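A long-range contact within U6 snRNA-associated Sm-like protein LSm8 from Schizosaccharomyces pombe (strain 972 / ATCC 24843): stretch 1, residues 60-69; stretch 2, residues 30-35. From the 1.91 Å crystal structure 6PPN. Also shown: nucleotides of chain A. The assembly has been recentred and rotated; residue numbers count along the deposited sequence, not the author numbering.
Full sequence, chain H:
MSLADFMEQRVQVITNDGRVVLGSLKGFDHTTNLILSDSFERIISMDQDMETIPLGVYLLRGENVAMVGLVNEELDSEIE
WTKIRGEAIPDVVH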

# COMPACT_ATOMS: atom_id res chain seq x y z
N LEU H 60 -11.30 3.31 11.57
CA LEU H 60 -10.77 3.05 10.23
C LEU H 60 -9.27 3.23 10.28
O LEU H 60 -8.78 4.26 10.76
CB LEU H 60 -11.35 4.00 9.18
CG LEU H 60 -12.81 3.80 8.77
CD1 LEU H 60 -13.70 4.81 9.48
CD2 LEU H 60 -12.96 3.89 7.26
N ARG H 61 -8.53 2.24 9.79
CA ARG H 61 -7.08 2.37 9.77
C ARG H 61 -6.69 3.30 8.63
O ARG H 61 -7.20 3.15 7.52
CB ARG H 61 -6.44 1.00 9.60
CG ARG H 61 -4.90 1.00 9.58
CD ARG H 61 -4.35 -0.44 9.63
NE ARG H 61 -2.93 -0.46 9.32
CZ ARG H 61 -1.96 -0.31 10.24
NH1 ARG H 61 -2.27 -0.14 11.52
NH2 ARG H 61 -0.69 -0.36 9.86
N GLY H 62 -5.80 4.26 8.91
CA GLY H 62 -5.55 5.36 7.97
C GLY H 62 -5.05 4.91 6.61
O GLY H 62 -5.36 5.51 5.57
N GLU H 63 -4.24 3.88 6.59
CA GLU H 63 -3.80 3.25 5.37
C GLU H 63 -4.93 2.98 4.40
O GLU H 63 -4.70 2.86 3.20
CB GLU H 63 -3.14 1.93 5.80
CG GLU H 63 -2.69 0.99 4.79
CD GLU H 63 -1.98 -0.16 5.47
OE1 GLU H 63 -2.29 -0.42 6.65
OE2 GLU H 63 -1.08 -0.77 4.84
N ASN H 64 -6.16 2.85 4.90
CA ASN H 64 -7.27 2.44 4.05
C ASN H 64 -8.15 3.63 3.71
O ASN H 64 -9.13 3.48 2.97
CB ASN H 64 -8.03 1.30 4.75
CG ASN H 64 -9.22 0.78 3.94
OD1 ASN H 64 -10.36 0.83 4.41
ND2 ASN H 64 -8.97 0.25 2.73
N VAL H 65 -7.78 4.82 4.17
CA VAL H 65 -8.57 6.03 3.98
C VAL H 65 -8.04 6.77 2.76
O VAL H 65 -6.86 7.12 2.68
CB VAL H 65 -8.50 6.94 5.22
CG1 VAL H 65 -9.14 8.30 4.90
CG2 VAL H 65 -9.21 6.26 6.37
N ALA H 66 -8.93 7.02 1.79
CA ALA H 66 -8.58 7.84 0.64
C ALA H 66 -8.99 9.29 0.83
O ALA H 66 -8.19 10.21 0.62
CB ALA H 66 -9.24 7.28 -0.64
N MET H 67 -10.24 9.52 1.20
CA MET H 67 -10.72 10.89 1.29
C MET H 67 -11.61 10.99 2.49
O MET H 67 -12.32 10.04 2.80
CB MET H 67 -11.58 11.30 0.09
CG MET H 67 -10.81 11.52 -1.17
SD MET H 67 -12.06 11.72 -2.44
CE MET H 67 -12.17 10.04 -3.07
N VAL H 68 -11.64 12.17 3.11
CA VAL H 68 -12.61 12.52 4.15
C VAL H 68 -13.29 13.82 3.74
O VAL H 68 -12.64 14.87 3.69
CB VAL H 68 -11.96 12.66 5.54
CG1 VAL H 68 -13.03 12.96 6.58
CG2 VAL H 68 -11.17 11.39 5.92
N GLY H 69 -14.58 13.77 3.44
CA GLY H 69 -15.33 14.95 3.02
C GLY H 69 -16.23 15.42 4.15
O GLY H 69 -16.77 14.62 4.89
P U A 2 4.28 1.53 9.07
OP1 U A 2 5.42 1.72 8.13
OP2 U A 2 4.27 2.24 10.38
O5' U A 2 2.89 1.93 8.44
C5' U A 2 2.38 1.21 7.33
C4' U A 2 1.14 1.88 6.82
O4' U A 2 0.10 1.75 7.82
C3' U A 2 1.29 3.38 6.56
O3' U A 2 0.33 3.74 5.58
C2' U A 2 0.83 3.97 7.87
O2' U A 2 0.43 5.32 7.78
C1' U A 2 -0.34 3.04 8.19
N1 U A 2 -0.75 3.02 9.59
C2 U A 2 -2.08 3.28 9.88
O2 U A 2 -2.93 3.49 9.01
N3 U A 2 -2.37 3.26 11.22
C4 U A 2 -1.50 3.02 12.27
O4 U A 2 -1.90 3.04 13.44
C5 U A 2 -0.15 2.77 11.88
C6 U A 2 0.17 2.79 10.58
P U A 3 0.69 3.67 4.03
OP1 U A 3 -0.53 3.92 3.21
OP2 U A 3 1.41 2.41 3.74
O5' U A 3 1.71 4.88 3.92
C5' U A 3 2.18 5.34 2.70
C4' U A 3 2.55 6.77 2.85
O4' U A 3 1.40 7.50 3.32
C3' U A 3 3.65 7.11 3.84
O3' U A 3 4.90 7.29 3.20
C2' U A 3 3.22 8.44 4.46
O2' U A 3 4.09 9.46 3.98
C1' U A 3 1.84 8.69 3.84
N1 U A 3 0.88 9.30 4.77
C2 U A 3 -0.01 10.14 4.19
O2 U A 3 -0.05 10.25 2.97
N3 U A 3 -0.86 10.76 5.08
C4 U A 3 -0.85 10.64 6.45
O4 U A 3 -1.66 11.28 7.14
C5 U A 3 0.14 9.77 6.96
C6 U A 3 0.94 9.14 6.12
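Stretch 2, residues 30-35: HTTNLI

Three hydrogen bonds join stretch 2 to stretch 1. Two are between backbones. L60 N donates to L34 O at 2.9 Å, and L34 N donates to L60 O, also at 2.9 Å. The reciprocal pair makes L60 and L34 an antiparallel bridge, with their CA atoms 5.2 Å apart. The third bond uses a side chain. G62 N donates to N33 OD1 at 2.9 Å, so the asparagine continues the pairing where the backbone ladder stops.

N33 also reads the base of U2 of chain A. U2 N3 donates to N33 OD1 at 2.8 Å, and N33 ND2 donates to U2 O4 at 2.8 Å. OD1 therefore accepts from both G62 and the base. The chi1 of N33 is m. The CA-to-CB bond of N33 points sideways, but the end of the side chain comes nearer to stretch 1. From that stretch, E63 N donates to U2 O2 at 2.8 Å. The R61 guanidinium lies with one face over U2, and R61 NE forms a salt bridge with E63 OE1 at 2.7 Å. Both stretches thus hold the same uridine.

Where L60 pairs with L34, the two stretches run antiparallel. Stretch 2 is loop from H30 to N33 and becomes strand at L34. T32 has a positive phi of 74°, with psi 14°, and N33 returns to an extended conformation. Stretch 1 turns through a short 3-10 segment at 62-64 and then enters a strand at V65. Backbone hydrogen bonds from N64 N to R61 O (2.8 Å) and from V65 N to G62 O (2.9 Å) brace this turn.

Backbone packing is close at the turn. G62 and N33 have CA atoms 4.0 Å apart. G62 CA makes a CA-H...O contact with T31 O at 3.3 Å, and N33 CA makes another with L60 O at 3.2 Å. G62 CA is also 3.3 Å from T32 O. Glycine fits here because an ideal CB would lie 1.9 Å from T31 O, a clash.

Farther out, the contact is apolar. L34 has the largest area covered by the other stretch. Its side chain lies on the same face of the sheet as that of L60. L34 CD1 is 3.7 Å from V68 CG2 and 4.0 Å from V65 CG2. Both valines point toward stretch 2. V65 also meets T32, with V65 CG1 4.3 Å from T32 CG2. I35 points away, and H30 does not touch stretch 1.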

# COMPACT_ATOMS: atom_id res chain seq x y z
N HIS H 30 -2.08 11.06 13.46
CA HIS H 30 -1.15 11.45 12.41
C HIS H 30 -0.99 10.40 11.32
O HIS H 30 -0.23 10.65 10.36
CB HIS H 30 0.22 11.73 13.00
CG HIS H 30 0.88 10.49 13.51
ND1 HIS H 30 0.43 9.82 14.63
CD2 HIS H 30 1.91 9.77 13.02
CE1 HIS H 30 1.18 8.75 14.82
NE2 HIS H 30 2.08 8.69 13.86
N THR H 31 -1.57 9.21 11.46
CA THR H 31 -1.59 8.27 10.33
C THR H 31 -2.92 8.28 9.62
O THR H 31 -3.10 7.50 8.67
CB THR H 31 -1.31 6.84 10.76
OG1 THR H 31 -2.38 6.39 11.60
CG2 THR H 31 -0.00 6.76 11.52
N THR H 32 -3.85 9.14 10.02
CA THR H 32 -5.20 9.22 9.48
C THR H 32 -6.09 8.08 9.94
O THR H 32 -7.18 7.91 9.37
CB THR H 32 -5.21 9.27 7.93
OG1 THR H 32 -3.94 9.75 7.48
CG2 THR H 32 -6.26 10.24 7.40
N ASN H 33 -5.71 7.31 10.97
CA ASN H 33 -6.71 6.50 11.66
C ASN H 33 -7.87 7.43 12.02
O ASN H 33 -7.65 8.61 12.30
CB ASN H 33 -6.15 5.86 12.94
CG ASN H 33 -5.03 4.86 12.68
OD1 ASN H 33 -5.00 4.17 11.66
ND2 ASN H 33 -4.06 4.80 13.61
N LEU H 34 -9.10 6.93 11.95
CA LEU H 34 -10.26 7.77 12.25
C LEU H 34 -11.19 7.01 13.18
O LEU H 34 -11.26 5.79 13.13
CB LEU H 34 -11.05 8.14 10.99
CG LEU H 34 -10.28 8.68 9.80
CD1 LEU H 34 -11.23 8.80 8.63
CD2 LEU H 34 -9.68 10.04 10.11
N ILE H 35 -11.92 7.76 14.02
CA ILE H 35 -13.07 7.24 14.75
C ILE H 35 -14.31 7.92 14.18
O ILE H 35 -14.44 9.15 14.27
CB ILE H 35 -12.99 7.51 16.26
CG1 ILE H 35 -11.72 6.95 16.88
CG2 ILE H 35 -14.23 6.93 16.96
CD1 ILE H 35 -11.47 7.51 18.29